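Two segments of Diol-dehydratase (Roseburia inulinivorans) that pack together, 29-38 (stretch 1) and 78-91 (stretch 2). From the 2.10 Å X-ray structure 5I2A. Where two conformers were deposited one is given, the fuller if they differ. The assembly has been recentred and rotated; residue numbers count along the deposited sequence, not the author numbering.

Stretch 1 (29-38) IEAARAELIT
Stretch 2, residues 78-91: TTIAPRGCQTYPEF

What anchors the two stretches most firmly? Arg33, in the helix that runs through Thr38, reaches out almost fully extended (chi1 to chi3 all t, chi4 -77°) and forms a salt bridge with Glu90, NH2 to OE1 at 2.7 Å. Arg33 NH1 donates to Glu90 OE2 at 3.0 Å and to the backbone Thr87 O at 3.2 Å, so these acceptors lie at the guanidinium edge. Glu90 meets it with chi1 p and chi2 at -96°.

How does Glu30 hold the loop before the turn? With chi1 m and chi2 t, its carboxylate spans two successive backbone amides: Ile80 N donates to Glu30 OE1 at 2.9 Å, Ala81 N to Glu30 OE2 at 2.8 Å. A type II turn from Ala81 to Gly84 follows, closed by Gly84 N to Ala81 O at 3.1 Å.

Where do the backbones themselves meet? A single beta bridge pairs Ile29 with Cys85, both extended (phi/psi -80/129 and -143/150); Glu30 N donates to Cys85 O at 2.8 Å. One residue on, Gln86 (chi1 m, chi2 m) turns its amide to the helix: Arg33 N donates to Gln86 OE1 at 3.0 Å, while Gln86 NE2 donates to Thr78 O at 3.0 Å. Water 1 fills the gap beyond, donating to Glu30 O and accepting from Ala34 N and Thr87 N.

What packs around this polar framework? Arg33 CD sits over the Tyr88 ring face, 3.9 Å from its centroid. Ile29 (chi1 m, chi2 t) places CG1 3.8 Å from Cys85 SG and CG2 3.6 Å from Thr87 CG2. Further along, Ala34 CB and Ile37 CG2 each approach Pro89 CG at 4.1 Å, one helical turn apart, so the proline ring rests against the helix.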

ATOM      1  N   ILE A  29       6.191  -3.237 -33.251  1.00 16.62           N
ATOM      2  CA  ILE A  29       5.640  -3.575 -31.936  1.00 16.86           C
ATOM      3  C   ILE A  29       5.434  -5.095 -31.787  1.00 17.04           C
ATOM      4  O   ILE A  29       4.816  -5.733 -32.648  1.00 16.83           O
ATOM      5  CB  ILE A  29       4.294  -2.846 -31.710  1.00 15.87           C
ATOM      6  CG1 ILE A  29       4.506  -1.340 -31.694  1.00 12.80           C
ATOM      7  CG2 ILE A  29       3.602  -3.330 -30.429  1.00 15.80           C
ATOM      8  CD1 ILE A  29       3.237  -0.532 -31.919  1.00 14.72           C
ATOM      9  N   GLU A  30       5.947  -5.667 -30.699  1.00 13.01           N
ATOM     10  CA  GLU A  30       5.806  -7.099 -30.433  1.00 14.14           C
ATOM     11  C   GLU A  30       5.000  -7.384 -29.152  1.00 19.82           C
ATOM     12  O   GLU A  30       5.008  -6.593 -28.206  1.00 15.31           O
ATOM     13  CB  GLU A  30       7.186  -7.759 -30.371  1.00 15.94           C
ATOM     14  CG  GLU A  30       7.908  -7.623 -31.716  1.00 18.35           C
ATOM     15  CD  GLU A  30       9.277  -8.276 -31.808  1.00 20.49           C
ATOM     16  OE1 GLU A  30       9.769  -8.906 -30.840  1.00 19.42           O
ATOM     17  OE2 GLU A  30       9.871  -8.141 -32.897  1.00 19.31           O
ATOM     18  N   ALA A  31       4.316  -8.523 -29.138  1.00 17.17           N
ATOM     19  CA  ALA A  31       3.317  -8.824 -28.116  1.00 17.93           C
ATOM     20  C   ALA A  31       3.810  -9.748 -27.008  1.00 19.37           C
ATOM     21  O   ALA A  31       3.112  -9.932 -26.020  1.00 18.38           O
ATOM     22  CB  ALA A  31       2.086  -9.437 -28.771  1.00 20.81           C
ATOM     23  N   ALA A  32       4.997 -10.329 -27.170  1.00 15.72           N
ATOM     24  CA  ALA A  32       5.446 -11.363 -26.243  1.00 16.98           C
ATOM     25  C   ALA A  32       5.512 -10.894 -24.770  1.00 16.79           C
ATOM     26  O   ALA A  32       5.100 -11.629 -23.886  1.00 18.16           O
ATOM     27  CB  ALA A  32       6.791 -11.900 -26.672  1.00 16.08           C
ATOM     28  N   ARG A  33       6.040  -9.701 -24.507  1.00 14.95           N
ATOM     29  CA  ARG A  33       6.141  -9.236 -23.116  1.00 15.11           C
ATOM     30  C   ARG A  33       4.765  -9.146 -22.462  1.00 13.98           C
ATOM     31  O   ARG A  33       4.582  -9.565 -21.323  1.00 14.85           O
ATOM     32  CB  ARG A  33       6.834  -7.868 -23.015  1.00 12.34           C
ATOM     33  CG  ARG A  33       7.172  -7.477 -21.565  1.00 12.83           C
ATOM     34  CD  ARG A  33       7.807  -6.081 -21.443  1.00 13.23           C
ATOM     35  NE  ARG A  33       8.029  -5.738 -20.038  1.00 13.84           N
ATOM     36  CZ  ARG A  33       7.067  -5.347 -19.203  1.00 14.08           C
ATOM     37  NH1 ARG A  33       5.820  -5.217 -19.633  1.00 11.43           N
ATOM     38  NH2 ARG A  33       7.360  -5.053 -17.938  1.00 12.04           N
ATOM     39  N   ALA A  34       3.810  -8.584 -23.192  1.00 14.86           N
ATOM     40  CA  ALA A  34       2.473  -8.383 -22.653  1.00 16.91           C
ATOM     41  C   ALA A  34       1.844  -9.730 -22.328  1.00 18.05           C
ATOM     42  O   ALA A  34       1.198  -9.888 -21.300  1.00 17.25           O
ATOM     43  CB  ALA A  34       1.616  -7.604 -23.630  1.00 13.38           C
ATOM     44  N   GLU A  35       2.056 -10.712 -23.199  1.00 18.41           N
ATOM     45  CA  GLU A  35       1.554 -12.056 -22.934  1.00 19.62           C
ATOM     46  C   GLU A  35       2.202 -12.661 -21.691  1.00 16.84           C
ATOM     47  O   GLU A  35       1.531 -13.274 -20.869  1.00 20.41           O
ATOM     48  CB  GLU A  35       1.790 -12.969 -24.141  1.00 18.93           C
ATOM     49  CG  GLU A  35       0.895 -12.609 -25.311  1.00 18.86           C
ATOM     50  CD  GLU A  35       1.056 -13.541 -26.496  1.00 24.11           C
ATOM     51  OE1 GLU A  35       2.129 -14.143 -26.652  1.00 21.49           O
ATOM     52  OE2 GLU A  35       0.088 -13.672 -27.263  1.00 24.67           O
ATOM     53  N   LEU A  36       3.508 -12.487 -21.551  1.00 12.69           N
ATOM     54  CA  LEU A  36       4.214 -13.105 -20.447  1.00 14.91           C
ATOM     55  C   LEU A  36       3.927 -12.438 -19.093  1.00 15.90           C
ATOM     56  O   LEU A  36       3.824 -13.128 -18.083  1.00 17.21           O
ATOM     57  CB  LEU A  36       5.716 -13.121 -20.723  1.00 15.75           C
ATOM     58  CG  LEU A  36       6.129 -14.053 -21.876  1.00 17.07           C
ATOM     59  CD1 LEU A  36       7.572 -13.791 -22.289  1.00 15.36           C
ATOM     60  CD2 LEU A  36       5.925 -15.524 -21.502  1.00 17.10           C
ATOM     61  N   ILE A  37       3.783 -11.118 -19.066  1.00 15.94           N
ATOM     62  CA  ILE A  37       3.485 -10.454 -17.795  1.00 15.87           C
ATOM     63  C   ILE A  37       2.063 -10.823 -17.353  1.00 16.25           C
ATOM     64  O   ILE A  37       1.821 -11.069 -16.172  1.00 16.15           O
ATOM     65  CB  ILE A  37       3.678  -8.920 -17.878  1.00 14.92           C
ATOM     66  CG1 ILE A  37       3.663  -8.312 -16.474  1.00 14.78           C
ATOM     67  CG2 ILE A  37       2.661  -8.256 -18.815  1.00 13.22           C
ATOM     68  CD1 ILE A  37       3.997  -6.834 -16.447  1.00 18.58           C
ATOM     69  N   THR A  38       1.147 -10.917 -18.310  1.00 15.86           N
ATOM     70  CA  THR A  38      -0.224 -11.334 -18.043  1.00 17.17           C
ATOM     71  C   THR A  38      -0.292 -12.767 -17.525  1.00 18.08           C
ATOM     72  O   THR A  38      -0.966 -13.057 -16.555  1.00 18.54           O
ATOM     73  CB  THR A  38      -1.078 -11.202 -19.297  1.00 19.18           C
ATOM     74  OG1 THR A  38      -1.177  -9.820 -19.637  1.00 20.43           O
ATOM     75  CG2 THR A  38      -2.476 -11.750 -19.071  1.00 17.28           C
ATOM     76  N   THR A  78      15.822  -7.147 -27.155  1.00 15.87           N
ATOM     77  CA  THR A  78      14.550  -7.193 -26.445  1.00 16.42           C
ATOM     78  C   THR A  78      13.406  -7.557 -27.404  1.00 16.14           C
ATOM     79  O   THR A  78      12.401  -8.130 -26.994  1.00 14.96           O
ATOM     80  CB  THR A  78      14.311  -5.841 -25.714  1.00 13.77           C
ATOM     81  OG1 THR A  78      15.255  -5.730 -24.647  1.00 12.91           O
ATOM     82  CG2 THR A  78      12.893  -5.723 -25.135  1.00 11.26           C
ATOM     83  N   THR A  79      13.584  -7.263 -28.688  1.00 14.81           N
ATOM     84  CA  THR A  79      12.622  -7.671 -29.706  1.00 15.13           C
ATOM     85  C   THR A  79      13.302  -8.440 -30.847  1.00 18.73           C
ATOM     86  O   THR A  79      14.488  -8.287 -31.092  1.00 17.45           O
ATOM     87  CB  THR A  79      11.892  -6.472 -30.309  1.00 16.49           C
ATOM     88  OG1 THR A  79      12.862  -5.519 -30.743  1.00 16.16           O
ATOM     89  CG2 THR A  79      10.972  -5.817 -29.274  1.00 14.73           C
ATOM     90  N   ILE A  80      12.540  -9.259 -31.557  1.00 19.43           N
ATOM     91  CA  ILE A  80      13.091  -9.940 -32.712  1.00 16.47           C
ATOM     92  C   ILE A  80      13.382  -8.899 -33.792  1.00 18.14           C
ATOM     93  O   ILE A  80      14.474  -8.871 -34.345  1.00 17.10           O
ATOM     94  CB  ILE A  80      12.157 -11.020 -33.225  1.00 16.92           C
ATOM     95  CG1 ILE A  80      11.973 -12.082 -32.139  1.00 16.74           C
ATOM     96  CG2 ILE A  80      12.717 -11.658 -34.514  1.00 19.22           C
ATOM     97  CD1 ILE A  80      13.314 -12.621 -31.594  1.00 18.50           C
ATOM     98  N   ALA A  81      12.425  -8.015 -34.054  1.00 16.48           N
ATOM     99  CA  ALA A  81      12.651  -6.927 -35.004  1.00 15.10           C
ATOM    100  C   ALA A  81      13.609  -5.894 -34.426  1.00 16.59           C
ATOM    101  O   ALA A  81      13.375  -5.383 -33.346  1.00 18.26           O
ATOM    102  CB  ALA A  81      11.347  -6.272 -35.384  1.00 16.24           C
ATOM    103  N   PRO A  82      14.694  -5.580 -35.152  1.00 14.79           N
ATOM    104  CA  PRO A  82      15.602  -4.522 -34.697  1.00 15.19           C
ATOM    105  C   PRO A  82      14.873  -3.187 -34.525  1.00 14.89           C
ATOM    106  O   PRO A  82      13.984  -2.877 -35.311  1.00 16.41           O
ATOM    107  CB  PRO A  82      16.645  -4.442 -35.812  1.00 17.12           C
ATOM    108  CG  PRO A  82      16.578  -5.818 -36.500  1.00 15.52           C
ATOM    109  CD  PRO A  82      15.118  -6.172 -36.434  1.00 17.04           C
ATOM    110  N   ARG A  83      15.240  -2.440 -33.485  1.00 14.07           N
ATOM    111  CA  ARG A  83      14.607  -1.153 -33.165  1.00 15.31           C
ATOM    112  C   ARG A  83      13.113  -1.286 -32.884  1.00 13.71           C
ATOM    113  O   ARG A  83      12.375  -0.311 -32.955  1.00 16.66           O
ATOM    114  CB  ARG A  83      14.842  -0.134 -34.283  1.00 12.06           C
ATOM    115  CG  ARG A  83      16.327   0.193 -34.479  1.00 14.65           C
ATOM    116  CD  ARG A  83      16.552   1.224 -35.564  1.00 16.83           C
ATOM    117  NE  ARG A  83      16.071   2.547 -35.197  1.00 17.54           N
ATOM    118  CZ  ARG A  83      15.125   3.213 -35.853  1.00 19.31           C
ATOM    119  NH1 ARG A  83      14.548   2.679 -36.930  1.00 14.38           N
ATOM    120  NH2 ARG A  83      14.771   4.430 -35.438  1.00 18.27           N
ATOM    121  N   GLY A  84      12.678  -2.498 -32.563  1.00 13.57           N
ATOM    122  CA  GLY A  84      11.294  -2.746 -32.238  1.00 12.22           C
ATOM    123  C   GLY A  84      11.040  -2.434 -30.773  1.00 15.01           C
ATOM    124  O   GLY A  84      11.942  -1.977 -30.066  1.00 13.62           O
ATOM    125  N   CYS A  85       9.813  -2.656 -30.316  1.00 13.88           N
ATOM    126  CA  CYS A  85       9.537  -2.531 -28.893  1.00 15.34           C
ATOM    127  C   CYS A  85       8.547  -3.578 -28.415  1.00 14.19           C
ATOM    128  O   CYS A  85       7.699  -4.055 -29.175  1.00 16.38           O
ATOM    129  CB  CYS A  85       9.013  -1.129 -28.560  1.00 10.69           C
ATOM    130  SG  CYS A  85       7.352  -0.778 -29.211  1.00 16.26           S
ATOM    131  N   GLN A  86       8.690  -3.946 -27.150  1.00 14.30           N
ATOM    132  CA  GLN A  86       7.648  -4.664 -26.427  1.00 15.14           C
ATOM    133  C   GLN A  86       6.619  -3.655 -25.933  1.00 15.07           C
ATOM    134  O   GLN A  86       6.784  -2.455 -26.155  1.00 16.21           O
ATOM    135  CB  GLN A  86       8.239  -5.445 -25.259  1.00 12.93           C
ATOM    136  CG  GLN A  86       9.243  -6.535 -25.670  1.00 14.54           C
ATOM    137  CD  GLN A  86       8.603  -7.688 -26.441  1.00 16.67           C
ATOM    138  OE1 GLN A  86       7.387  -7.859 -26.427  1.00 15.80           O
ATOM    139  NE2 GLN A  86       9.434  -8.487 -27.119  1.00 17.17           N
ATOM    140  N   THR A  87       5.570  -4.138 -25.267  1.00 12.75           N
ATOM    141  CA  THR A  87       4.557  -3.267 -24.678  1.00 15.36           C
ATOM    142  C   THR A  87       4.455  -3.487 -23.166  1.00 13.64           C
ATOM    143  O   THR A  87       4.932  -4.485 -22.640  1.00 14.48           O
ATOM    144  CB  THR A  87       3.160  -3.477 -25.311  1.00 13.66           C
ATOM    145  OG1 THR A  87       2.680  -4.791 -25.008  1.00 15.42           O
ATOM    146  CG2 THR A  87       3.224  -3.298 -26.833  1.00 14.30           C
ATOM    147  N   TYR A  88       3.865  -2.518 -22.480  1.00 13.06           N
ATOM    148  CA  TYR A  88       3.918  -2.451 -21.025  1.00 11.92           C
ATOM    149  C   TYR A  88       2.516  -2.130 -20.482  1.00 13.98           C
ATOM    150  O   TYR A  88       2.256  -1.032 -19.979  1.00 14.38           O
ATOM    151  CB  TYR A  88       4.982  -1.411 -20.582  1.00 12.19           C
ATOM    152  CG  TYR A  88       6.378  -1.793 -21.057  1.00 12.78           C
ATOM    153  CD1 TYR A  88       6.734  -1.661 -22.397  1.00 11.82           C
ATOM    154  CD2 TYR A  88       7.330  -2.309 -20.176  1.00 12.86           C
ATOM    155  CE1 TYR A  88       7.975  -2.050 -22.855  1.00 13.18           C
ATOM    156  CE2 TYR A  88       8.591  -2.687 -20.619  1.00 12.14           C
ATOM    157  CZ  TYR A  88       8.905  -2.550 -21.969  1.00 13.45           C
ATOM    158  OH  TYR A  88      10.125  -2.921 -22.454  1.00 15.32           O
ATOM    159  N   PRO A  89       1.597  -3.099 -20.594  1.00 13.85           N
ATOM    160  CA  PRO A  89       0.203  -2.856 -20.210  1.00 13.56           C
ATOM    161  C   PRO A  89       0.021  -2.601 -18.713  1.00 14.05           C
ATOM    162  O   PRO A  89      -1.042  -2.120 -18.327  1.00 14.12           O
ATOM    163  CB  PRO A  89      -0.509  -4.154 -20.623  1.00 13.88           C
ATOM    164  CG  PRO A  89       0.544  -5.196 -20.548  1.00 13.79           C
ATOM    165  CD  PRO A  89       1.811  -4.491 -21.028  1.00 13.08           C
ATOM    166  N   GLU A  90       1.021  -2.911 -17.892  1.00 14.95           N
ATOM    167  CA  GLU A  90       0.925  -2.634 -16.455  1.00 13.37           C
ATOM    168  C   GLU A  90       0.798  -1.123 -16.202  1.00 16.57           C
ATOM    169  O   GLU A  90       0.289  -0.703 -15.168  1.00 11.40           O
ATOM    170  CB  GLU A  90       2.130  -3.207 -15.691  1.00 13.01           C
ATOM    171  CG  GLU A  90       3.479  -2.544 -15.986  1.00 12.58           C
ATOM    172  CD  GLU A  90       4.303  -3.287 -17.047  1.00 12.97           C
ATOM    173  OE1 GLU A  90       5.536  -3.382 -16.896  1.00 12.59           O
ATOM    174  OE2 GLU A  90       3.715  -3.770 -18.030  1.00 14.69           O
ATOM    175  N   PHE A  91       1.259  -0.310 -17.147  1.00 14.99           N
ATOM    176  CA  PHE A  91       1.157   1.144 -16.996  1.00 13.83           C
ATOM    177  C   PHE A  91      -0.057   1.674 -17.746  1.00 12.39           C
ATOM    178  O   PHE A  91      -0.882   2.358 -17.163  1.00 15.26           O
ATOM    179  CB  PHE A  91       2.439   1.840 -17.469  1.00 11.36           C
ATOM    180  CG  PHE A  91       3.674   1.363 -16.753  1.00 11.35           C
ATOM    181  CD1 PHE A  91       3.841   1.601 -15.398  1.00 10.70           C
ATOM    182  CD2 PHE A  91       4.654   0.648 -17.428  1.00 11.66           C
ATOM    183  CE1 PHE A  91       4.971   1.133 -14.718  1.00 10.29           C
ATOM    184  CE2 PHE A  91       5.786   0.189 -16.767  1.00 10.51           C
ATOM    185  CZ  PHE A  91       5.950   0.428 -15.417  1.00 12.56           C
TER
HETATM  186  O   HOH W   1       4.400  -6.850 -25.508  1.00 15.13           O
HETATM  187  O   HOH W   2       9.321 -10.736 -29.105  1.00 17.40           O